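Local coordinates for histidine-containing phosphotransfer protein 2 (Oryza sativa, PDB 1YVI) that relays phosphoryl groups from cytokinin sensor histidine kinases to B-type response regulators in the multistep His-to-Asp phosphorelay, promoting cytokinin signalling, at residues 8-13 with 132-137; 59-64 with 77-82; 70-75 with 106-111. All blocks are in the same frame, centred on the assembly; numbering follows the deposited sequence.

Overall arrangement
All three contacts belong to a single, predominantly helical chain. Interactions 1 and 3 both use helix 110-142 but lie about 38 Å apart between centres, on opposite sides of the chain's centre. Interaction 1 joins helix 2-19 to that helix by aliphatic packing and is partly buried. Interaction 2, also partly buried, pairs helices 42-65 and 72-89 through an aromatic ring among aliphatic groups. Interaction 3 is a surface contact between two helix-start regions, where a ring rests on backbone and aliphatic carbon and a methyl meets a guanidinium. Interactions 2 and 3 share helix 72-89 and touch through L64 and I61 against V70, K74 and V75.

Interaction 1 of 3, residues 8-13 with 132-137; sequences DQLTAL and QTMLQL
L10 and L13 of helix 2-19 point their branched ends at M134 and L137 of helix 110-142. The two segments run nearly antiparallel, with a signed crossing angle of -159° and axes 10.0 Å apart at closest approach, which lays the N-terminal helix along the C-terminal part of helix 110-142. In L13, CG is anti to the backbone N (chi1 179°), which sets it beside the carbonyl carbon; CD2 then extends to the partner helix and sits 3.4 Å from M134 N, with M134 CB at 3.7 Å. The same methyl also meets T133 CG2, at 3.9 Å, so one branch of L13 spans both residues.

L10 and M134 meet obliquely, L10 CD1 lying 3.6 Å from M134 CG. Beyond that point the methionine bends at chi3 (88°), and the side chain turns away from segment 8-13, packing on L14 of helix 2-19 and reaching on to V47 of helix 42-65. L137 supplies the return contact: its CD1 lies 3.8 Å from L10 N and 4.1 Å from L13 CD2. With Q9, L10 and L13 around it, and L6 also touching the side chain, L137 is placed much as a knob in a hole of the facing helix. Q9 crosses L137 at about a right angle, and Q9 OE1 is 3.9 Å from L137 CD2, while Q9 NE2 makes a weak hydrogen bond to A5 O within its own helix.

Of the 277 Å² buried over both sides, most belongs to L10, L13, M134 and L137. The contacts are mainly apolar, so cohesion probably comes mainly from close packing and the exclusion of water; T133 OG1 is satisfied within its own helix, by N129 O.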
# COMPACT_ATOMS: atom_id res chain seq x y z
N ASP A 8 4.52 21.04 -10.34
CA ASP A 8 4.80 21.49 -9.00
C ASP A 8 3.84 20.91 -8.00
O ASP A 8 4.22 20.66 -6.86
CB ASP A 8 4.74 23.02 -8.90
CG ASP A 8 5.95 23.70 -9.57
OD1 ASP A 8 7.02 23.05 -9.81
OD2 ASP A 8 5.82 24.91 -9.84
N GLN A 9 2.58 20.80 -8.39
CA GLN A 9 1.57 20.08 -7.59
C GLN A 9 2.02 18.63 -7.31
O GLN A 9 1.96 18.16 -6.19
CB GLN A 9 0.24 20.08 -8.31
CG GLN A 9 -0.46 21.41 -8.22
CD GLN A 9 -1.65 21.51 -9.15
OE1 GLN A 9 -2.69 20.90 -8.91
NE2 GLN A 9 -1.51 22.30 -10.24
N LEU A 10 2.45 17.93 -8.35
CA LEU A 10 2.93 16.57 -8.17
C LEU A 10 4.18 16.49 -7.30
O LEU A 10 4.30 15.59 -6.48
CB LEU A 10 3.14 15.92 -9.54
CG LEU A 10 3.65 14.46 -9.52
CD1 LEU A 10 2.60 13.54 -8.79
CD2 LEU A 10 3.98 13.92 -10.94
N THR A 11 5.13 17.42 -7.48
CA THR A 11 6.35 17.45 -6.68
C THR A 11 6.00 17.66 -5.21
O THR A 11 6.55 16.99 -4.32
CB THR A 11 7.27 18.60 -7.17
OG1 THR A 11 7.68 18.28 -8.50
CG2 THR A 11 8.50 18.79 -6.27
N ALA A 12 5.09 18.61 -4.96
CA ALA A 12 4.61 18.89 -3.63
C ALA A 12 3.99 17.64 -2.99
O ALA A 12 4.31 17.28 -1.85
CB ALA A 12 3.61 20.04 -3.65
N LEU A 13 3.08 17.00 -3.71
CA LEU A 13 2.48 15.74 -3.19
C LEU A 13 3.51 14.66 -2.86
O LEU A 13 3.50 14.12 -1.75
CB LEU A 13 1.47 15.17 -4.17
CG LEU A 13 0.78 13.85 -3.77
CD1 LEU A 13 -0.09 14.06 -2.53
CD2 LEU A 13 -0.08 13.42 -4.92
N GLN A 132 -4.12 8.12 -5.15
CA GLN A 132 -5.19 8.46 -6.06
C GLN A 132 -5.06 9.91 -6.57
O GLN A 132 -5.23 10.18 -7.74
CB GLN A 132 -6.55 8.30 -5.35
CG GLN A 132 -6.94 6.81 -5.12
CD GLN A 132 -6.96 6.02 -6.40
OE1 GLN A 132 -7.70 6.36 -7.28
NE2 GLN A 132 -6.14 4.95 -6.49
N THR A 133 -4.73 10.82 -5.67
CA THR A 133 -4.40 12.22 -6.04
C THR A 133 -3.20 12.25 -7.03
O THR A 133 -3.24 12.97 -8.03
CB THR A 133 -4.11 13.06 -4.77
OG1 THR A 133 -5.26 13.02 -3.88
CG2 THR A 133 -3.78 14.51 -5.13
N MET A 134 -2.16 11.47 -6.75
CA MET A 134 -0.98 11.36 -7.66
C MET A 134 -1.41 10.92 -9.04
O MET A 134 -1.00 11.52 -10.05
CB MET A 134 0.05 10.37 -7.07
CG MET A 134 1.33 10.29 -7.86
SD MET A 134 2.19 8.75 -7.46
CE MET A 134 1.45 7.66 -8.62
N LEU A 135 -2.25 9.89 -9.10
CA LEU A 135 -2.73 9.32 -10.41
C LEU A 135 -3.46 10.34 -11.27
O LEU A 135 -3.29 10.40 -12.51
CB LEU A 135 -3.64 8.10 -10.20
CG LEU A 135 -2.95 6.87 -9.60
CD1 LEU A 135 -3.97 5.79 -9.18
CD2 LEU A 135 -1.97 6.26 -10.60
N GLN A 136 -4.33 11.10 -10.61
CA GLN A 136 -5.08 12.16 -11.24
C GLN A 136 -4.11 13.22 -11.77
O GLN A 136 -4.19 13.61 -12.95
CB GLN A 136 -6.06 12.73 -10.22
CG GLN A 136 -7.10 13.76 -10.65
CD GLN A 136 -8.18 13.91 -9.52
OE1 GLN A 136 -8.01 13.34 -8.43
NE2 GLN A 136 -9.27 14.65 -9.79
N LEU A 137 -3.15 13.65 -10.94
CA LEU A 137 -2.09 14.56 -11.43
C LEU A 137 -1.26 13.99 -12.57
O LEU A 137 -1.02 14.67 -13.57
CB LEU A 137 -1.16 15.05 -10.28
CG LEU A 137 -1.86 15.83 -9.15
CD1 LEU A 137 -0.89 16.09 -7.95
CD2 LEU A 137 -2.37 17.13 -9.71

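Interaction 2 of 3, residues 59-64 with 77-82; sequences NEIATL and AYVHQL
Y78 against E60, I61 and L64 forms an aromatic-aliphatic contact between two consecutive helices, 42-65 and 72-89, near the turn that links them. The segments are close to antiparallel: the axes approach to 10.1 Å with a signed crossing angle of -164°, and I61 and Y78 have the nearest CA atoms of the pair, 6.7 Å apart.

Three residues meet the tyrosine at different places. E60 comes over one face: its CB stands 4.0 Å from the centroid of the Y78 ring and 21° off the normal, a CH-pi contact displaced toward the rim, where Y78 CZ is the nearest atom. The glutamate chain then bends at chi2 (-79°), which places CD near the phenol end; the carboxylate plane there lies within a few degrees of the ring plane. The L64 side chain, at about a right angle to that of Y78, meets the ring edge near its plane, L64 CD1 lying 3.5 Å from Y78 CD2. I61 instead slides past the stem of the tyrosine in the opposite direction, with I61 CG1 3.5 Å from Y78 CB. Its terminal methyl goes on to the next residue, I61 CD1 lying 3.7 Å from V79 CG2.

Inward from this pair, V79 also touches C98 and F101 of helix 92-106, and I61 meets L117 of helix 110-142, which places the aliphatic part of the contact beside the common core. Y78, only partly exposed, further packs on I57 of helix 42-65.

H80, predicted to be the phosphorylated histidine and unmodified here, follows V79 on helix 72-89; it is exposed and makes no contact with segment 59-64. Antiparallel packing of this kind, with the histidine-bearing helix lodged against its neighbours and the histidine turned outward, is characteristic of the four-helix bundle of HPt domains.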
# COMPACT_ATOMS: atom_id res chain seq x y z
N ASN A 59 -9.31 -7.91 1.69
CA ASN A 59 -10.64 -8.55 1.68
C ASN A 59 -10.56 -10.04 1.82
O ASN A 59 -11.40 -10.62 2.49
CB ASN A 59 -11.40 -8.20 0.41
CG ASN A 59 -11.76 -6.74 0.34
OD1 ASN A 59 -11.93 -6.08 1.36
ND2 ASN A 59 -11.94 -6.22 -0.89
N GLU A 60 -9.54 -10.69 1.25
CA GLU A 60 -9.38 -12.16 1.46
C GLU A 60 -9.05 -12.51 2.91
O GLU A 60 -9.51 -13.54 3.43
CB GLU A 60 -8.28 -12.80 0.56
CG GLU A 60 -8.48 -12.63 -0.92
CD GLU A 60 -9.49 -13.58 -1.55
OE1 GLU A 60 -10.16 -14.36 -0.82
OE2 GLU A 60 -9.61 -13.55 -2.81
N ILE A 61 -8.17 -11.74 3.52
CA ILE A 61 -7.89 -11.92 4.94
C ILE A 61 -9.17 -11.74 5.79
O ILE A 61 -9.47 -12.59 6.64
CB ILE A 61 -6.83 -10.94 5.43
CG1 ILE A 61 -5.45 -11.30 4.77
CG2 ILE A 61 -6.60 -11.10 6.97
CD1 ILE A 61 -4.43 -10.11 4.86
N ALA A 62 -9.91 -10.64 5.56
CA ALA A 62 -11.21 -10.43 6.26
C ALA A 62 -12.09 -11.66 6.20
O ALA A 62 -12.63 -12.11 7.23
CB ALA A 62 -11.94 -9.16 5.74
N THR A 63 -12.24 -12.23 5.02
CA THR A 63 -13.02 -13.45 4.82
C THR A 63 -12.52 -14.63 5.62
O THR A 63 -13.32 -15.34 6.24
CB THR A 63 -13.13 -13.83 3.32
OG1 THR A 63 -13.79 -12.77 2.66
CG2 THR A 63 -13.90 -15.13 3.09
N LEU A 64 -11.20 -14.84 5.62
CA LEU A 64 -10.64 -15.91 6.41
C LEU A 64 -10.96 -15.73 7.89
O LEU A 64 -11.22 -16.72 8.64
CB LEU A 64 -9.12 -16.01 6.20
CG LEU A 64 -8.57 -16.43 4.81
CD1 LEU A 64 -7.04 -16.21 4.82
CD2 LEU A 64 -8.89 -17.90 4.56
N ALA A 77 0.17 -16.34 5.62
CA ALA A 77 0.63 -16.33 4.20
C ALA A 77 0.10 -15.10 3.45
O ALA A 77 0.86 -14.52 2.72
CB ALA A 77 0.19 -17.60 3.47
N TYR A 78 -1.21 -14.75 3.57
CA TYR A 78 -1.73 -13.53 2.91
C TYR A 78 -1.09 -12.25 3.41
O TYR A 78 -0.78 -11.34 2.64
CB TYR A 78 -3.23 -13.36 3.09
CG TYR A 78 -4.03 -14.07 2.02
CD1 TYR A 78 -3.99 -13.66 0.69
CD2 TYR A 78 -4.88 -15.08 2.35
CE1 TYR A 78 -4.78 -14.30 -0.29
CE2 TYR A 78 -5.65 -15.73 1.39
CZ TYR A 78 -5.61 -15.31 0.09
OH TYR A 78 -6.35 -16.03 -0.81
N VAL A 79 -0.94 -12.15 4.73
CA VAL A 79 -0.24 -11.00 5.32
C VAL A 79 1.20 -10.91 4.77
O VAL A 79 1.73 -9.85 4.50
CB VAL A 79 -0.31 -11.11 6.91
CG1 VAL A 79 0.66 -10.14 7.58
CG2 VAL A 79 -1.80 -10.88 7.33
N HIS A 80 1.85 -12.06 4.61
CA HIS A 80 3.21 -12.08 4.12
C HIS A 80 3.23 -11.56 2.67
O HIS A 80 4.11 -10.83 2.29
CB HIS A 80 3.73 -13.54 4.15
CG HIS A 80 5.15 -13.70 3.69
ND1 HIS A 80 5.48 -14.14 2.42
CD2 HIS A 80 6.33 -13.46 4.33
CE1 HIS A 80 6.80 -14.14 2.28
NE2 HIS A 80 7.34 -13.76 3.43
N GLN A 81 2.24 -11.96 1.88
CA GLN A 81 2.13 -11.43 0.51
C GLN A 81 1.97 -9.92 0.53
O GLN A 81 2.57 -9.26 -0.30
CB GLN A 81 0.89 -11.96 -0.21
CG GLN A 81 0.96 -13.31 -0.66
CD GLN A 81 -0.02 -13.57 -1.81
OE1 GLN A 81 0.20 -14.48 -2.61
NE2 GLN A 81 -1.12 -12.81 -1.88
N LEU A 82 1.08 -9.41 1.38
CA LEU A 82 0.83 -7.96 1.41
C LEU A 82 2.10 -7.24 1.87
O LEU A 82 2.39 -6.17 1.41
CB LEU A 82 -0.34 -7.62 2.35
CG LEU A 82 -0.74 -6.15 2.46
CD1 LEU A 82 -1.00 -5.54 1.08
CD2 LEU A 82 -1.97 -6.04 3.36

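Interaction 3 of 3, residues 70-75 with 106-111; sequences VNFDKV and QDKSRD
F72 holds CG anti to its carbonyl carbon (chi1 -71°), and the ring reaches the backbone of K108; the R110 chain bends at chi3 (-57°), which sets NE, and the guanidinium beyond it lies against V70. The turn on which F72 packs is a Schellman motif closing helix 92-106, in which K108 takes the positive phi (51°), followed at once by S109 as N-cap of helix 110-142, its OG bonded to G112 N. Helix 72-89 is capped in its turn, N71 OD1 accepting from K74 N at 3.2 Å with the donor well above the carbonyl plane. Two helix starts of the HPt bundle face each other at its surface, the nearest CA pairs being V70 with R110 and F72 with K108.

The phenylalanine ring is covered on both faces. K108 CA lies 3.6 Å from the centroid of the F72 ring, almost on the normal, in a CH-pi contact. V70 CG1 covers the opposite face over its centre. K108 CB lies over the same face as K108 CA, 3.7 Å from F72 CE2, while at the edge R110 N is 3.6 Å from F72 CZ.

V70 thus serves two flat groups with its two methyls. The guanidinium is held by hydrogen bonds from R110 NH1 to the carbonyls of L65 and Q67, and V70 CG2 sits over one face of it, offset toward the rim, 3.4 Å from R110 NH1.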
# COMPACT_ATOMS: atom_id res chain seq x y z
N VAL A 70 -10.59 -20.59 12.04
CA VAL A 70 -9.73 -19.69 11.27
C VAL A 70 -8.50 -20.48 10.87
O VAL A 70 -7.89 -21.18 11.71
CB VAL A 70 -9.31 -18.45 12.06
CG1 VAL A 70 -8.29 -17.66 11.27
CG2 VAL A 70 -10.54 -17.57 12.32
N ASN A 71 -8.15 -20.39 9.58
CA ASN A 71 -6.90 -21.02 9.11
C ASN A 71 -5.82 -19.95 9.29
O ASN A 71 -5.61 -19.15 8.38
CB ASN A 71 -7.04 -21.37 7.64
CG ASN A 71 -5.80 -22.01 7.08
OD1 ASN A 71 -4.73 -22.02 7.69
ND2 ASN A 71 -5.96 -22.61 5.91
N PHE A 72 -5.13 -19.97 10.44
CA PHE A 72 -4.13 -18.96 10.75
C PHE A 72 -2.88 -19.06 9.86
O PHE A 72 -2.21 -18.07 9.65
CB PHE A 72 -3.76 -19.01 12.26
CG PHE A 72 -4.87 -18.50 13.16
CD1 PHE A 72 -5.15 -17.14 13.21
CD2 PHE A 72 -5.67 -19.39 13.89
CE1 PHE A 72 -6.20 -16.63 13.99
CE2 PHE A 72 -6.73 -18.92 14.70
CZ PHE A 72 -6.99 -17.50 14.74
N ASP A 73 -2.56 -20.25 9.36
CA ASP A 73 -1.42 -20.37 8.45
C ASP A 73 -1.67 -19.61 7.15
O ASP A 73 -0.75 -18.99 6.66
CB ASP A 73 -1.19 -21.83 8.08
CG ASP A 73 -0.69 -22.65 9.25
OD1 ASP A 73 0.02 -22.12 10.13
OD2 ASP A 73 -0.95 -23.84 9.20
N LYS A 74 -2.92 -19.63 6.67
CA LYS A 74 -3.31 -18.94 5.45
C LYS A 74 -3.44 -17.42 5.66
O LYS A 74 -3.00 -16.61 4.82
CB LYS A 74 -4.58 -19.55 4.86
CG LYS A 74 -4.84 -19.12 3.40
CD LYS A 74 -6.07 -19.86 2.82
CE LYS A 74 -6.39 -19.38 1.38
NZ LYS A 74 -7.33 -20.33 0.67
N VAL A 75 -3.98 -17.02 6.80
CA VAL A 75 -3.85 -15.61 7.18
C VAL A 75 -2.43 -15.09 7.13
O VAL A 75 -2.13 -14.02 6.57
CB VAL A 75 -4.52 -15.36 8.59
CG1 VAL A 75 -4.41 -13.84 8.99
CG2 VAL A 75 -6.02 -15.81 8.53
N GLN A 106 0.53 -16.46 15.09
CA GLN A 106 1.18 -17.37 16.00
C GLN A 106 0.40 -17.59 17.29
O GLN A 106 0.37 -18.70 17.81
CB GLN A 106 2.58 -16.87 16.35
CG GLN A 106 3.16 -17.59 17.57
CD GLN A 106 4.67 -17.46 17.69
OE1 GLN A 106 5.22 -16.35 17.79
NE2 GLN A 106 5.35 -18.61 17.69
N ASP A 107 -0.22 -16.52 17.81
CA ASP A 107 -1.07 -16.62 19.02
C ASP A 107 -2.39 -17.28 18.72
O ASP A 107 -3.19 -17.55 19.63
CB ASP A 107 -1.37 -15.21 19.59
CG ASP A 107 -0.14 -14.53 20.19
OD1 ASP A 107 0.91 -15.21 20.33
OD2 ASP A 107 -0.22 -13.31 20.47
N LYS A 108 -2.66 -17.49 17.43
CA LYS A 108 -3.95 -17.99 17.00
C LYS A 108 -5.11 -17.16 17.60
O LYS A 108 -6.05 -17.70 18.17
CB LYS A 108 -4.10 -19.46 17.30
CG LYS A 108 -2.99 -20.32 16.64
CD LYS A 108 -3.17 -21.78 17.04
CE LYS A 108 -2.42 -22.72 16.15
NZ LYS A 108 -3.13 -24.06 16.11
N SER A 109 -5.02 -15.84 17.44
CA SER A 109 -5.99 -14.91 17.98
C SER A 109 -6.77 -14.24 16.84
O SER A 109 -6.29 -13.33 16.19
CB SER A 109 -5.23 -13.81 18.73
OG SER A 109 -6.13 -12.90 19.36
N ARG A 110 -8.00 -14.66 16.63
CA ARG A 110 -8.86 -14.09 15.61
C ARG A 110 -9.02 -12.58 15.88
O ARG A 110 -8.90 -11.75 14.97
CB ARG A 110 -10.24 -14.78 15.69
CG ARG A 110 -11.24 -14.19 14.70
CD ARG A 110 -12.70 -14.51 15.06
NE ARG A 110 -12.98 -15.95 15.18
CZ ARG A 110 -13.45 -16.75 14.22
NH1 ARG A 110 -13.65 -16.28 13.00
NH2 ARG A 110 -13.70 -18.04 14.47
N ASP A 111 -9.28 -12.24 17.15
CA ASP A 111 -9.49 -10.84 17.51
C ASP A 111 -8.27 -9.99 17.36
O ASP A 111 -8.38 -8.87 16.92
CB ASP A 111 -10.08 -10.70 18.93
CG ASP A 111 -11.56 -11.12 19.01
OD1 ASP A 111 -12.21 -11.63 18.04
OD2 ASP A 111 -12.11 -10.97 20.10